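Hypothetical protein PA2201 (Pseudomonas aeruginosa, PDB 2FEF) is of unknown function but may be an immunity protein against a PoNe-type DNase toxin of a competing bacterium. Local coordinates at residues 202-207 with 223-228; 228-233 with 277-282; 177-182 with 210-215. All blocks are in the same frame, centred on the assembly; numbering follows the deposited sequence.

Contact 1: residues 202-207 with 223-228; sequences RPFGQL and APYLQS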
ATOM      1  N   ARG B 202      -4.556 -32.058  10.632  1.00 28.92           N
ATOM      2  CA  ARG B 202      -5.565 -31.873   9.571  1.00 28.95           C
ATOM      3  C   ARG B 202      -4.993 -30.813   8.616  1.00 26.83           C
ATOM      4  O   ARG B 202      -4.956 -29.651   8.963  1.00 26.88           O
ATOM      5  CB  ARG B 202      -6.861 -31.335  10.190  1.00 29.89           C
ATOM      6  CG  ARG B 202      -7.785 -32.373  10.861  1.00 34.43           C
ATOM      7  CD  ARG B 202      -7.164 -33.211  11.977  1.00 41.45           C
ATOM      8  NE  ARG B 202      -6.821 -32.480  13.205  1.00 45.98           N
ATOM      9  CZ  ARG B 202      -6.675 -33.051  14.407  1.00 45.43           C
ATOM     10  NH1 ARG B 202      -6.342 -32.311  15.455  1.00 45.84           N
ATOM     11  NH2 ARG B 202      -6.858 -34.362  14.564  1.00 46.13           N
ATOM     12  N   PRO B 203      -4.591 -31.192   7.399  1.00 26.64           N
ATOM     13  CA  PRO B 203      -4.726 -32.493   6.731  1.00 26.22           C
ATOM     14  C   PRO B 203      -3.586 -33.503   6.905  1.00 26.09           C
ATOM     15  O   PRO B 203      -3.737 -34.659   6.535  1.00 24.94           O
ATOM     16  CB  PRO B 203      -4.790 -32.095   5.252  1.00 26.08           C
ATOM     17  CG  PRO B 203      -3.867 -30.916   5.128  1.00 26.05           C
ATOM     18  CD  PRO B 203      -3.998 -30.173   6.495  1.00 25.85           C
ATOM     19  N   PHE B 204      -2.452 -33.064   7.429  1.00 27.46           N
ATOM     20  CA  PHE B 204      -1.211 -33.811   7.241  1.00 28.23           C
ATOM     21  C   PHE B 204      -1.049 -35.142   7.991  1.00 29.29           C
ATOM     22  O   PHE B 204      -0.215 -35.964   7.610  1.00 28.95           O
ATOM     23  CB  PHE B 204      -0.018 -32.886   7.480  1.00 28.30           C
ATOM     24  CG  PHE B 204      -0.039 -31.653   6.635  1.00 27.31           C
ATOM     25  CD1 PHE B 204      -0.225 -30.401   7.219  1.00 25.56           C
ATOM     26  CD2 PHE B 204       0.128 -31.735   5.243  1.00 26.19           C
ATOM     27  CE1 PHE B 204      -0.264 -29.240   6.427  1.00 25.88           C
ATOM     28  CE2 PHE B 204       0.139 -30.579   4.467  1.00 26.15           C
ATOM     29  CZ  PHE B 204      -0.076 -29.355   5.043  1.00 24.94           C
ATOM     30  N   GLY B 205      -1.845 -35.357   9.043  1.00 29.64           N
ATOM     31  CA  GLY B 205      -1.877 -36.655   9.727  1.00 29.70           C
ATOM     32  C   GLY B 205      -2.321 -37.790   8.819  1.00 30.25           C
ATOM     33  O   GLY B 205      -1.987 -38.946   9.069  1.00 29.42           O
ATOM     34  N   GLN B 206      -3.055 -37.451   7.755  1.00 30.34           N
ATOM     35  CA  GLN B 206      -3.568 -38.428   6.776  1.00 31.77           C
ATOM     36  C   GLN B 206      -2.485 -38.984   5.842  1.00 31.93           C
ATOM     37  O   GLN B 206      -2.771 -39.866   5.023  1.00 31.84           O
ATOM     38  CB  GLN B 206      -4.728 -37.819   5.955  1.00 31.84           C
ATOM     39  CG  GLN B 206      -5.939 -37.399   6.823  1.00 34.19           C
ATOM     40  CD  GLN B 206      -6.609 -38.589   7.481  1.00 37.09           C
ATOM     41  OE1 GLN B 206      -6.611 -38.720   8.707  1.00 40.75           O
ATOM     42  NE2 GLN B 206      -7.150 -39.481   6.670  1.00 37.09           N
ATOM     43  N   LEU B 207      -1.261 -38.458   5.977  1.00 32.27           N
ATOM     44  CA  LEU B 207      -0.067 -38.984   5.308  1.00 32.89           C
ATOM     45  C   LEU B 207       0.602 -40.130   6.075  1.00 34.78           C
ATOM     46  O   LEU B 207       1.541 -40.763   5.557  1.00 34.46           O
ATOM     47  CB  LEU B 207       0.955 -37.866   5.063  1.00 32.80           C
ATOM     48  CG  LEU B 207       0.535 -36.740   4.092  1.00 29.93           C
ATOM     49  CD1 LEU B 207       1.563 -35.625   4.005  1.00 28.45           C
ATOM     50  CD2 LEU B 207       0.280 -37.289   2.700  1.00 30.02           C
ATOM     51  N   ALA B 223      -3.338 -41.247  -3.459  1.00 28.88           N
ATOM     52  CA  ALA B 223      -4.563 -40.911  -4.182  1.00 29.94           C
ATOM     53  C   ALA B 223      -5.772 -40.618  -3.248  1.00 30.67           C
ATOM     54  O   ALA B 223      -6.451 -39.608  -3.443  1.00 30.83           O
ATOM     55  CB  ALA B 223      -4.890 -41.954  -5.275  1.00 30.80           C
ATOM     56  N   PRO B 224      -6.034 -41.470  -2.224  1.00 30.86           N
ATOM     57  CA  PRO B 224      -7.086 -41.127  -1.249  1.00 30.66           C
ATOM     58  C   PRO B 224      -6.854 -39.790  -0.524  1.00 30.05           C
ATOM     59  O   PRO B 224      -7.814 -39.048  -0.302  1.00 29.41           O
ATOM     60  CB  PRO B 224      -7.046 -42.308  -0.263  1.00 30.81           C
ATOM     61  CG  PRO B 224      -6.608 -43.476  -1.136  1.00 31.76           C
ATOM     62  CD  PRO B 224      -5.491 -42.817  -1.947  1.00 32.02           C
ATOM     63  N   TYR B 225      -5.601 -39.487  -0.204  1.00 29.39           N
ATOM     64  CA  TYR B 225      -5.223 -38.195   0.379  1.00 29.43           C
ATOM     65  C   TYR B 225      -5.606 -37.011  -0.512  1.00 29.59           C
ATOM     66  O   TYR B 225      -6.208 -36.044  -0.024  1.00 29.38           O
ATOM     67  CB  TYR B 225      -3.723 -38.169   0.728  1.00 28.08           C
ATOM     68  CG  TYR B 225      -3.247 -36.853   1.339  1.00 27.42           C
ATOM     69  CD1 TYR B 225      -3.408 -36.601   2.691  1.00 23.98           C
ATOM     70  CD2 TYR B 225      -2.611 -35.865   0.535  1.00 25.51           C
ATOM     71  CE1 TYR B 225      -2.951 -35.391   3.252  1.00 25.31           C
ATOM     72  CE2 TYR B 225      -2.146 -34.661   1.088  1.00 25.62           C
ATOM     73  CZ  TYR B 225      -2.325 -34.437   2.452  1.00 25.64           C
ATOM     74  OH  TYR B 225      -1.886 -33.233   3.002  1.00 25.47           O
ATOM     75  N   LEU B 226      -5.266 -37.077  -1.806  1.00 29.46           N
ATOM     76  CA  LEU B 226      -5.659 -36.021  -2.737  1.00 30.02           C
ATOM     77  C   LEU B 226      -7.179 -35.880  -2.870  1.00 31.03           C
ATOM     78  O   LEU B 226      -7.685 -34.764  -2.987  1.00 32.36           O
ATOM     79  CB  LEU B 226      -5.074 -36.259  -4.143  1.00 30.12           C
ATOM     80  CG  LEU B 226      -3.625 -35.876  -4.400  1.00 29.16           C
ATOM     81  CD1 LEU B 226      -3.229 -36.191  -5.824  1.00 28.47           C
ATOM     82  CD2 LEU B 226      -3.435 -34.370  -4.107  1.00 29.48           C
ATOM     83  N   GLN B 227      -7.901 -37.001  -2.911  1.00 30.46           N
ATOM     84  CA  GLN B 227      -9.359 -36.957  -3.037  1.00 30.95           C
ATOM     85  C   GLN B 227     -10.016 -36.340  -1.812  1.00 31.20           C
ATOM     86  O   GLN B 227     -10.874 -35.467  -1.944  1.00 32.11           O
ATOM     87  CB  GLN B 227      -9.950 -38.357  -3.287  1.00 31.39           C
ATOM     88  CG  GLN B 227     -11.525 -38.409  -3.401  1.00 31.74           C
ATOM     89  CD  GLN B 227     -12.079 -37.563  -4.540  1.00 37.09           C
ATOM     90  OE1 GLN B 227     -11.354 -37.205  -5.469  1.00 38.02           O
ATOM     91  NE2 GLN B 227     -13.372 -37.225  -4.465  1.00 38.07           N
ATOM     92  N   SER B 228      -9.613 -36.798  -0.625  1.00 30.63           N
ATOM     93  CA  SER B 228     -10.276 -36.398   0.598  1.00 30.17           C
ATOM     94  C   SER B 228      -9.793 -35.049   1.129  1.00 29.70           C
ATOM     95  O   SER B 228     -10.613 -34.243   1.580  1.00 30.53           O
ATOM     96  CB  SER B 228     -10.146 -37.490   1.661  1.00 30.07           C
ATOM     97  OG  SER B 228      -8.887 -37.440   2.307  1.00 33.07           O
TER
HETATM   98  O   HOH W   1      -7.325 -39.855   3.274  1.00 42.96           O
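Tyr-225 carries nearly all of this contact: it drives its ring from helix 223-234 against residues 203-207, where helix 201-204 gives way to a 3-10 segment, and Leu-207 and Gln-206 close on it from two directions. Leu-207 sends one methyl over a ring face. Its CD2 stands 3.6 Å from the centroid of the Tyr-225 ring and only 4° off the normal, a CH-pi contact centred on the ring and almost equidistant from its six carbons. Gln-206 approaches in the ring plane instead, its CB 3.7 Å from Tyr-225 CD1, and Pro-203 O lies at the same rim, 3.5 Å from Tyr-225 CE1. With CG anti to its backbone N (chi1 180°), the tyrosine extends far enough for its hydroxyl to meet Phe-204, OH to CD2 being 3.4 Å. This is helix packing inside an all-helical fold, in the C-terminal region related to PoNi immunity proteins. The peptide bond before Pro-203 is cis, and residues 205-207 form the 3-10 segment; Gln-206 N donates to Pro-203 O. No direct hydrogen bond joins the segments; the buried phenol hydroxyl is instead hydrogen-bonded to Glu-259 OE2 of helix 258-267. At the exposed margin, one water lies 3.0 Å from Ser-228 OG and accepts a weak bond from Gln-206 NE2.

Contact 2: residues 228-233 with 277-282; sequences SQYREF and SPHYLG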
ATOM      1  N   SER B 228      -9.613 -36.798  -0.625  1.00 30.63           N
ATOM      2  CA  SER B 228     -10.276 -36.398   0.598  1.00 30.17           C
ATOM      3  C   SER B 228      -9.793 -35.049   1.129  1.00 29.70           C
ATOM      4  O   SER B 228     -10.613 -34.243   1.580  1.00 30.53           O
ATOM      5  CB  SER B 228     -10.146 -37.490   1.661  1.00 30.07           C
ATOM      6  OG  SER B 228      -8.887 -37.440   2.307  1.00 33.07           O
ATOM      7  N   GLN B 229      -8.485 -34.775   1.054  1.00 26.31           N
ATOM      8  CA  GLN B 229      -7.990 -33.553   1.676  1.00 25.80           C
ATOM      9  C   GLN B 229      -7.952 -32.342   0.745  1.00 24.67           C
ATOM     10  O   GLN B 229      -7.778 -31.212   1.203  1.00 23.91           O
ATOM     11  CB  GLN B 229      -6.632 -33.783   2.392  1.00 25.42           C
ATOM     12  CG  GLN B 229      -6.649 -34.871   3.503  1.00 26.20           C
ATOM     13  CD  GLN B 229      -7.771 -34.671   4.494  1.00 29.26           C
ATOM     14  OE1 GLN B 229      -7.933 -33.578   5.066  1.00 32.00           O
ATOM     15  NE2 GLN B 229      -8.577 -35.713   4.684  1.00 30.10           N
ATOM     16  N   TYR B 230      -8.138 -32.577  -0.560  1.00 24.24           N
ATOM     17  CA  TYR B 230      -8.111 -31.476  -1.512  1.00 24.19           C
ATOM     18  C   TYR B 230      -9.443 -31.415  -2.221  1.00 24.98           C
ATOM     19  O   TYR B 230     -10.194 -30.493  -1.989  1.00 24.54           O
ATOM     20  CB  TYR B 230      -6.941 -31.593  -2.500  1.00 24.66           C
ATOM     21  CG  TYR B 230      -5.663 -31.180  -1.857  1.00 23.19           C
ATOM     22  CD1 TYR B 230      -4.930 -32.075  -1.072  1.00 25.16           C
ATOM     23  CD2 TYR B 230      -5.228 -29.851  -1.941  1.00 25.32           C
ATOM     24  CE1 TYR B 230      -3.759 -31.657  -0.404  1.00 23.26           C
ATOM     25  CE2 TYR B 230      -4.057 -29.431  -1.300  1.00 25.23           C
ATOM     26  CZ  TYR B 230      -3.341 -30.328  -0.531  1.00 25.09           C
ATOM     27  OH  TYR B 230      -2.198 -29.891   0.075  1.00 24.94           O
ATOM     28  N   ARG B 231      -9.761 -32.430  -3.035  1.00 24.74           N
ATOM     29  CA  ARG B 231     -10.948 -32.342  -3.860  1.00 26.75           C
ATOM     30  C   ARG B 231     -12.225 -32.210  -3.026  1.00 26.05           C
ATOM     31  O   ARG B 231     -13.019 -31.316  -3.297  1.00 25.66           O
ATOM     32  CB  ARG B 231     -11.041 -33.488  -4.886  1.00 26.79           C
ATOM     33  CG  ARG B 231     -12.212 -33.283  -5.868  1.00 32.93           C
ATOM     34  CD  ARG B 231     -12.228 -34.301  -6.974  1.00 42.64           C
ATOM     35  NE  ARG B 231     -13.608 -34.608  -7.376  1.00 50.00           N
ATOM     36  CZ  ARG B 231     -14.025 -35.777  -7.869  1.00 51.79           C
ATOM     37  NH1 ARG B 231     -13.177 -36.793  -8.058  1.00 54.08           N
ATOM     38  NH2 ARG B 231     -15.308 -35.929  -8.173  1.00 52.44           N
ATOM     39  N   GLU B 232     -12.402 -33.080  -2.028  1.00 25.96           N
ATOM     40  CA  GLU B 232     -13.598 -33.047  -1.176  1.00 26.78           C
ATOM     41  C   GLU B 232     -13.648 -31.842  -0.235  1.00 26.17           C
ATOM     42  O   GLU B 232     -14.738 -31.368   0.148  1.00 27.07           O
ATOM     43  CB  GLU B 232     -13.741 -34.366  -0.404  1.00 27.09           C
ATOM     44  CG  GLU B 232     -14.157 -35.503  -1.340  1.00 28.31           C
ATOM     45  CD  GLU B 232     -14.114 -36.897  -0.705  1.00 30.02           C
ATOM     46  OE1 GLU B 232     -13.797 -37.047   0.496  1.00 35.11           O
ATOM     47  OE2 GLU B 232     -14.425 -37.865  -1.432  1.00 35.82           O
ATOM     48  N   PHE B 233     -12.479 -31.350   0.140  1.00 23.91           N
ATOM     49  CA  PHE B 233     -12.401 -30.159   0.974  1.00 24.34           C
ATOM     50  C   PHE B 233     -12.863 -28.931   0.172  1.00 24.53           C
ATOM     51  O   PHE B 233     -13.716 -28.171   0.623  1.00 24.25           O
ATOM     52  CB  PHE B 233     -10.966 -29.938   1.470  1.00 22.98           C
ATOM     53  CG  PHE B 233     -10.811 -28.662   2.261  1.00 24.88           C
ATOM     54  CD1 PHE B 233     -11.431 -28.535   3.496  1.00 23.29           C
ATOM     55  CD2 PHE B 233     -10.109 -27.584   1.746  1.00 23.34           C
ATOM     56  CE1 PHE B 233     -11.328 -27.350   4.227  1.00 20.75           C
ATOM     57  CE2 PHE B 233     -10.002 -26.390   2.466  1.00 23.65           C
ATOM     58  CZ  PHE B 233     -10.599 -26.281   3.718  1.00 25.40           C
ATOM     59  N   SER B 277      -5.929 -35.544 -10.539  1.00 25.50           N
ATOM     60  CA  SER B 277      -6.329 -34.538  -9.517  1.00 24.45           C
ATOM     61  C   SER B 277      -6.073 -33.117 -10.000  1.00 23.49           C
ATOM     62  O   SER B 277      -4.957 -32.806 -10.410  1.00 23.35           O
ATOM     63  CB  SER B 277      -5.604 -34.743  -8.193  1.00 23.66           C
ATOM     64  OG  SER B 277      -5.901 -33.606  -7.365  1.00 21.92           O
ATOM     65  N   PRO B 278      -7.101 -32.259  -9.968  1.00 23.50           N
ATOM     66  CA  PRO B 278      -6.958 -30.848 -10.335  1.00 24.38           C
ATOM     67  C   PRO B 278      -6.062 -30.060  -9.375  1.00 24.74           C
ATOM     68  O   PRO B 278      -5.737 -28.889  -9.649  1.00 24.57           O
ATOM     69  CB  PRO B 278      -8.393 -30.314 -10.288  1.00 25.58           C
ATOM     70  CG  PRO B 278      -9.171 -31.311  -9.517  1.00 26.28           C
ATOM     71  CD  PRO B 278      -8.497 -32.623  -9.643  1.00 24.66           C
ATOM     72  N   HIS B 279      -5.634 -30.724  -8.302  1.00 24.29           N
ATOM     73  CA  HIS B 279      -4.776 -30.110  -7.275  1.00 24.14           C
ATOM     74  C   HIS B 279      -3.310 -30.546  -7.383  1.00 23.92           C
ATOM     75  O   HIS B 279      -2.464 -30.042  -6.659  1.00 24.24           O
ATOM     76  CB  HIS B 279      -5.335 -30.418  -5.879  1.00 23.79           C
ATOM     77  CG  HIS B 279      -6.778 -30.014  -5.710  1.00 23.23           C
ATOM     78  ND1 HIS B 279      -7.164 -28.753  -5.292  1.00 22.98           N
ATOM     79  CD2 HIS B 279      -7.922 -30.692  -5.961  1.00 24.63           C
ATOM     80  CE1 HIS B 279      -8.485 -28.687  -5.274  1.00 23.36           C
ATOM     81  NE2 HIS B 279      -8.966 -29.851  -5.660  1.00 21.95           N
ATOM     82  N   TYR B 280      -3.009 -31.479  -8.284  1.00 23.62           N
ATOM     83  CA  TYR B 280      -1.662 -32.022  -8.431  1.00 24.42           C
ATOM     84  C   TYR B 280      -0.889 -31.219  -9.482  1.00 24.35           C
ATOM     85  O   TYR B 280      -1.404 -30.912 -10.570  1.00 25.30           O
ATOM     86  CB  TYR B 280      -1.758 -33.514  -8.895  1.00 23.77           C
ATOM     87  CG  TYR B 280      -0.438 -34.255  -8.913  1.00 23.37           C
ATOM     88  CD1 TYR B 280       0.163 -34.679  -7.726  1.00 23.49           C
ATOM     89  CD2 TYR B 280       0.205 -34.554 -10.126  1.00 23.98           C
ATOM     90  CE1 TYR B 280       1.377 -35.348  -7.737  1.00 23.99           C
ATOM     91  CE2 TYR B 280       1.414 -35.238 -10.152  1.00 24.88           C
ATOM     92  CZ  TYR B 280       1.995 -35.647  -8.945  1.00 22.00           C
ATOM     93  OH  TYR B 280       3.203 -36.320  -8.968  1.00 24.50           O
ATOM     94  N   LEU B 281       0.378 -30.952  -9.223  1.00 24.18           N
ATOM     95  CA  LEU B 281       1.164 -30.128 -10.158  1.00 23.89           C
ATOM     96  C   LEU B 281       2.050 -30.983 -11.057  1.00 24.63           C
ATOM     97  O   LEU B 281       3.288 -30.858 -11.042  1.00 23.58           O
ATOM     98  CB  LEU B 281       2.008 -29.117  -9.342  1.00 23.35           C
ATOM     99  CG  LEU B 281       1.127 -28.065  -8.646  1.00 25.38           C
ATOM    100  CD1 LEU B 281       1.890 -27.449  -7.442  1.00 25.45           C
ATOM    101  CD2 LEU B 281       0.719 -27.005  -9.659  1.00 29.53           C
ATOM    102  N   GLY B 282       1.409 -31.823 -11.872  1.00 24.38           N
ATOM    103  CA  GLY B 282       2.128 -32.715 -12.788  1.00 25.33           C
ATOM    104  C   GLY B 282       3.129 -32.018 -13.689  1.00 24.98           C
ATOM    105  O   GLY B 282       4.212 -32.544 -13.908  1.00 24.61           O
TER
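Tyr-230 and His-279 make most of this contact, and it is the start of the tyrosine side chain that does the touching. Tyr-230 lies on a wider pi-type turn of helix 223-234, at residues 228-231. Its CB sits over one face of the His-279 imidazole, 3.8 Å from the ring centroid and displaced toward the rim, which meets the geometry of a CH-pi contact: the direction from centroid to CB is 20° off the ring normal. The nearest ring atom is His-279 CG, 3.6 Å from Tyr-230 CB. The two rings do not stack, since their planes are inclined at 47°. A chi1 of -77° turns the phenol alongside the imidazole, so that CD2 as well as CB meets His-279, with Tyr-230 CD2 4.0 Å from His-279 CB. The phenol leads on to a buried polar end, where OH is hydrogen-bonded to both Glu-259 OE2 and Trp-253 NE1.

Next along the helix, Arg-231 comes closest with its backbone: its CA is 3.7 Å from His-279 NE2, while Arg-231 CB stays farther off, 4.3 Å from the same nitrogen, and the guanidinium leads away.

Two hydrogen bonds hold His-279. Its ND1 is bonded to Trp-255 O, an acceptor that calls for a proton on ND1, and its backbone N donates to Ser-277 OG at 3.0 Å. A longer backbone bond, 3.2 Å from Tyr-280 N to Ser-277 O, closes the same four residues.

Ser-277 to Tyr-280 thus form a type I beta turn with an ST turn at its start, a linker between helices 272-275 and 282-292 that lays one imidazole against helix 223-234.

Contact 3: residues 177-182 with 210-215; sequences TDRLLD and FFEEAD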
ATOM      1  N   THR B 177      11.250 -28.588  12.370  1.00 29.06           N
ATOM      2  CA  THR B 177      10.544 -29.216  11.285  1.00 29.56           C
ATOM      3  C   THR B 177       9.809 -30.440  11.838  1.00 28.93           C
ATOM      4  O   THR B 177      10.248 -31.022  12.850  1.00 28.19           O
ATOM      5  CB  THR B 177      11.541 -29.683  10.209  1.00 29.85           C
ATOM      6  OG1 THR B 177      12.617 -30.394  10.840  1.00 30.34           O
ATOM      7  CG2 THR B 177      12.122 -28.488   9.462  1.00 31.77           C
ATOM      8  N   ASP B 178       8.697 -30.805  11.193  1.00 26.86           N
ATOM      9  CA  ASP B 178       7.950 -32.018  11.518  1.00 26.70           C
ATOM     10  C   ASP B 178       8.148 -33.107  10.462  1.00 26.96           C
ATOM     11  O   ASP B 178       9.015 -32.971   9.595  1.00 26.84           O
ATOM     12  CB  ASP B 178       6.457 -31.699  11.755  1.00 26.77           C
ATOM     13  CG  ASP B 178       5.681 -31.402  10.474  1.00 27.73           C
ATOM     14  OD1 ASP B 178       6.281 -31.054   9.421  1.00 25.23           O
ATOM     15  OD2 ASP B 178       4.427 -31.487  10.534  1.00 30.22           O
ATOM     16  N   ARG B 179       7.360 -34.182  10.518  1.00 25.99           N
ATOM     17  CA  ARG B 179       7.626 -35.344   9.672  1.00 26.31           C
ATOM     18  C   ARG B 179       7.611 -34.984   8.182  1.00 26.41           C
ATOM     19  O   ARG B 179       8.557 -35.293   7.449  1.00 26.21           O
ATOM     20  CB  ARG B 179       6.640 -36.469   9.949  1.00 25.94           C
ATOM     21  CG  ARG B 179       6.900 -37.739   9.081  1.00 27.46           C
ATOM     22  CD  ARG B 179       6.083 -38.917   9.558  1.00 32.74           C
ATOM     23  NE  ARG B 179       6.649 -39.533  10.749  1.00 35.19           N
ATOM     24  CZ  ARG B 179       6.103 -40.569  11.388  1.00 37.24           C
ATOM     25  NH1 ARG B 179       4.961 -41.084  10.954  1.00 37.66           N
ATOM     26  NH2 ARG B 179       6.698 -41.083  12.466  1.00 36.52           N
ATOM     27  N   LEU B 180       6.551 -34.311   7.755  1.00 25.78           N
ATOM     28  CA  LEU B 180       6.430 -33.919   6.342  1.00 26.45           C
ATOM     29  C   LEU B 180       7.574 -33.004   5.886  1.00 26.04           C
ATOM     30  O   LEU B 180       8.191 -33.253   4.848  1.00 25.64           O
ATOM     31  CB  LEU B 180       5.063 -33.274   6.032  1.00 26.40           C
ATOM     32  CG  LEU B 180       4.936 -32.683   4.614  1.00 26.77           C
ATOM     33  CD1 LEU B 180       5.043 -33.752   3.510  1.00 24.53           C
ATOM     34  CD2 LEU B 180       3.662 -31.873   4.462  1.00 25.52           C
ATOM     35  N   LEU B 181       7.867 -31.969   6.662  1.00 25.56           N
ATOM     36  CA  LEU B 181       8.957 -31.059   6.278  1.00 26.35           C
ATOM     37  C   LEU B 181      10.292 -31.812   6.219  1.00 26.93           C
ATOM     38  O   LEU B 181      11.116 -31.545   5.323  1.00 27.15           O
ATOM     39  CB  LEU B 181       9.064 -29.837   7.222  1.00 25.60           C
ATOM     40  CG  LEU B 181       7.881 -28.847   7.218  1.00 25.55           C
ATOM     41  CD1 LEU B 181       8.079 -27.704   8.267  1.00 24.88           C
ATOM     42  CD2 LEU B 181       7.546 -28.320   5.782  1.00 27.78           C
ATOM     43  N   ASP B 182      10.507 -32.743   7.154  1.00 27.29           N
ATOM     44  CA  ASP B 182      11.696 -33.603   7.101  1.00 28.23           C
ATOM     45  C   ASP B 182      11.767 -34.480   5.838  1.00 28.59           C
ATOM     46  O   ASP B 182      12.841 -34.574   5.219  1.00 28.71           O
ATOM     47  CB  ASP B 182      11.836 -34.473   8.358  1.00 28.90           C
ATOM     48  CG  ASP B 182      12.303 -33.678   9.586  1.00 30.72           C
ATOM     49  OD1 ASP B 182      12.667 -32.489   9.447  1.00 31.72           O
ATOM     50  OD2 ASP B 182      12.315 -34.267  10.695  1.00 30.60           O
ATOM     51  N   PHE B 210       1.182 -43.426   4.327  1.00 39.39           N
ATOM     52  CA  PHE B 210       2.219 -43.320   3.304  1.00 38.91           C
ATOM     53  C   PHE B 210       3.634 -43.340   3.923  1.00 38.95           C
ATOM     54  O   PHE B 210       4.548 -44.003   3.412  1.00 38.44           O
ATOM     55  CB  PHE B 210       2.001 -42.061   2.453  1.00 39.09           C
ATOM     56  CG  PHE B 210       3.173 -41.712   1.577  1.00 39.03           C
ATOM     57  CD1 PHE B 210       3.336 -42.327   0.351  1.00 39.25           C
ATOM     58  CD2 PHE B 210       4.119 -40.779   1.992  1.00 40.38           C
ATOM     59  CE1 PHE B 210       4.417 -42.016  -0.449  1.00 40.06           C
ATOM     60  CE2 PHE B 210       5.209 -40.468   1.186  1.00 40.40           C
ATOM     61  CZ  PHE B 210       5.350 -41.088  -0.037  1.00 38.99           C
ATOM     62  N   PHE B 211       3.811 -42.603   5.014  1.00 38.61           N
ATOM     63  CA  PHE B 211       5.116 -42.511   5.652  1.00 39.61           C
ATOM     64  C   PHE B 211       5.562 -43.824   6.310  1.00 41.03           C
ATOM     65  O   PHE B 211       6.745 -44.198   6.245  1.00 41.14           O
ATOM     66  CB  PHE B 211       5.111 -41.391   6.686  1.00 38.41           C
ATOM     67  CG  PHE B 211       5.093 -40.001   6.089  1.00 37.42           C
ATOM     68  CD1 PHE B 211       4.332 -38.992   6.680  1.00 36.03           C
ATOM     69  CD2 PHE B 211       5.849 -39.702   4.962  1.00 36.86           C
ATOM     70  CE1 PHE B 211       4.322 -37.698   6.161  1.00 34.42           C
ATOM     71  CE2 PHE B 211       5.841 -38.412   4.414  1.00 37.12           C
ATOM     72  CZ  PHE B 211       5.077 -37.413   5.013  1.00 35.64           C
ATOM     73  N   GLU B 212       4.606 -44.513   6.931  1.00 42.74           N
ATOM     74  CA  GLU B 212       4.898 -45.655   7.812  1.00 44.65           C
ATOM     75  C   GLU B 212       4.725 -47.013   7.142  1.00 45.99           C
ATOM     76  O   GLU B 212       5.507 -47.940   7.396  1.00 46.44           O
ATOM     77  CB  GLU B 212       4.030 -45.581   9.073  1.00 44.54           C
ATOM     78  CG  GLU B 212       4.295 -44.346   9.941  1.00 44.62           C
ATOM     79  CD  GLU B 212       3.469 -44.319  11.222  1.00 45.30           C
ATOM     80  OE1 GLU B 212       2.623 -45.219  11.420  1.00 44.81           O
ATOM     81  OE2 GLU B 212       3.673 -43.391  12.039  1.00 45.57           O
ATOM     82  N   GLU B 213       3.704 -47.130   6.297  1.00 47.28           N
ATOM     83  CA  GLU B 213       3.337 -48.410   5.676  1.00 48.69           C
ATOM     84  C   GLU B 213       3.609 -48.447   4.162  1.00 49.60           C
ATOM     85  O   GLU B 213       3.504 -49.510   3.544  1.00 50.00           O
ATOM     86  CB  GLU B 213       1.850 -48.730   5.942  1.00 48.81           C
ATOM     87  CG  GLU B 213       1.414 -48.699   7.409  1.00 48.81           C
ATOM     88  N   ALA B 214       3.948 -47.289   3.579  1.00 50.24           N
ATOM     89  CA  ALA B 214       4.082 -47.116   2.118  1.00 51.02           C
ATOM     90  C   ALA B 214       5.460 -47.466   1.537  1.00 51.33           C
ATOM     91  O   ALA B 214       6.500 -47.109   2.103  1.00 51.28           O
ATOM     92  N   ASP B 215       5.446 -48.156   0.398  1.00 51.76           N
ATOM     93  CA  ASP B 215       6.666 -48.640  -0.265  1.00 52.20           C
ATOM     94  C   ASP B 215       7.457 -47.556  -1.036  1.00 52.41           C
ATOM     95  O   ASP B 215       8.667 -47.702  -1.254  1.00 52.80           O
ATOM     96  CB  ASP B 215       6.320 -49.801  -1.209  1.00 52.18           C
TER
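Arg-179 and Glu-212 form a salt bridge between helices 179-189 and 208-213, with NH1 donating to OE2 at 2.9 Å. The bond is nearly straight (170° at the hydrogen), and OE2 lies almost in the guanidinium plane. On the acceptor side it is the anti side of the carboxylate that is used, and the two charged planes are turned 64° apart. A single N-H therefore makes the bond, without the side-on pairing of two nitrogens with two oxygens.

The setting is a helix-helix contact in an all-helical fold: 177-182 leads into helix 179-189, and 210-215 includes residues of helix 208-213. Arg-179 has a second anchor, since its NE is hydrogen-bonded to Ser-195 O, so Glu-212 and the loop carbonyl of Ser-195 both fix the guanidinium.

The beginning of helix 179-189 is capped by Asp-178 in the N-cap position, where OD1 accepts a weak bond from Leu-181 N. The same carboxylate also takes hydrogen bonds from Tyr-146 OH and Phe-199 N, which tie the cap to helix 146-158 and to the loop between helices 179-189 and 201-204.

Beneath the salt bridge the contact becomes apolar. Arg-179 leaves its helix with CG opposite the backbone N (chi1 -179°) and turns at chi3, which carries its aliphatic part over one face of the Phe-211 ring. CG makes the CH-pi contact, 4.1 Å from the centroid of the Phe-211 ring and toward its rim, whereas the guanidinium stands almost perpendicular to the ring, so no cation stacks there. Arg-179 CD comes still nearer, 3.4 Å from Phe-211 CD1. At the ring edge, in its plane, Leu-180 CD1 reaches to 4.0 Å from Phe-211 CZ.

How the contacts relate
All three contacts belong to the C-terminal, PoNi-related region of the chain. Contacts 1 and 2 lie about 9 Å apart between centres, use successive parts of helix 223-234 and share Ser-228; contact 1 closes along the chain before contact 2 opens. Contact 3, its centre about 12 Å from that of contact 1, is interleaved with it in sequence, because 202-207 falls between 177-182 and 210-215. Leu-180 bridges them by packing on Phe-204 and Leu-207. Contacts 2 and 3 are about 19 Å apart between centres and do not touch; contact 1 lies next to both, touching each. Helix 258-267 touches residues of all three, joining them into one helical packing unit.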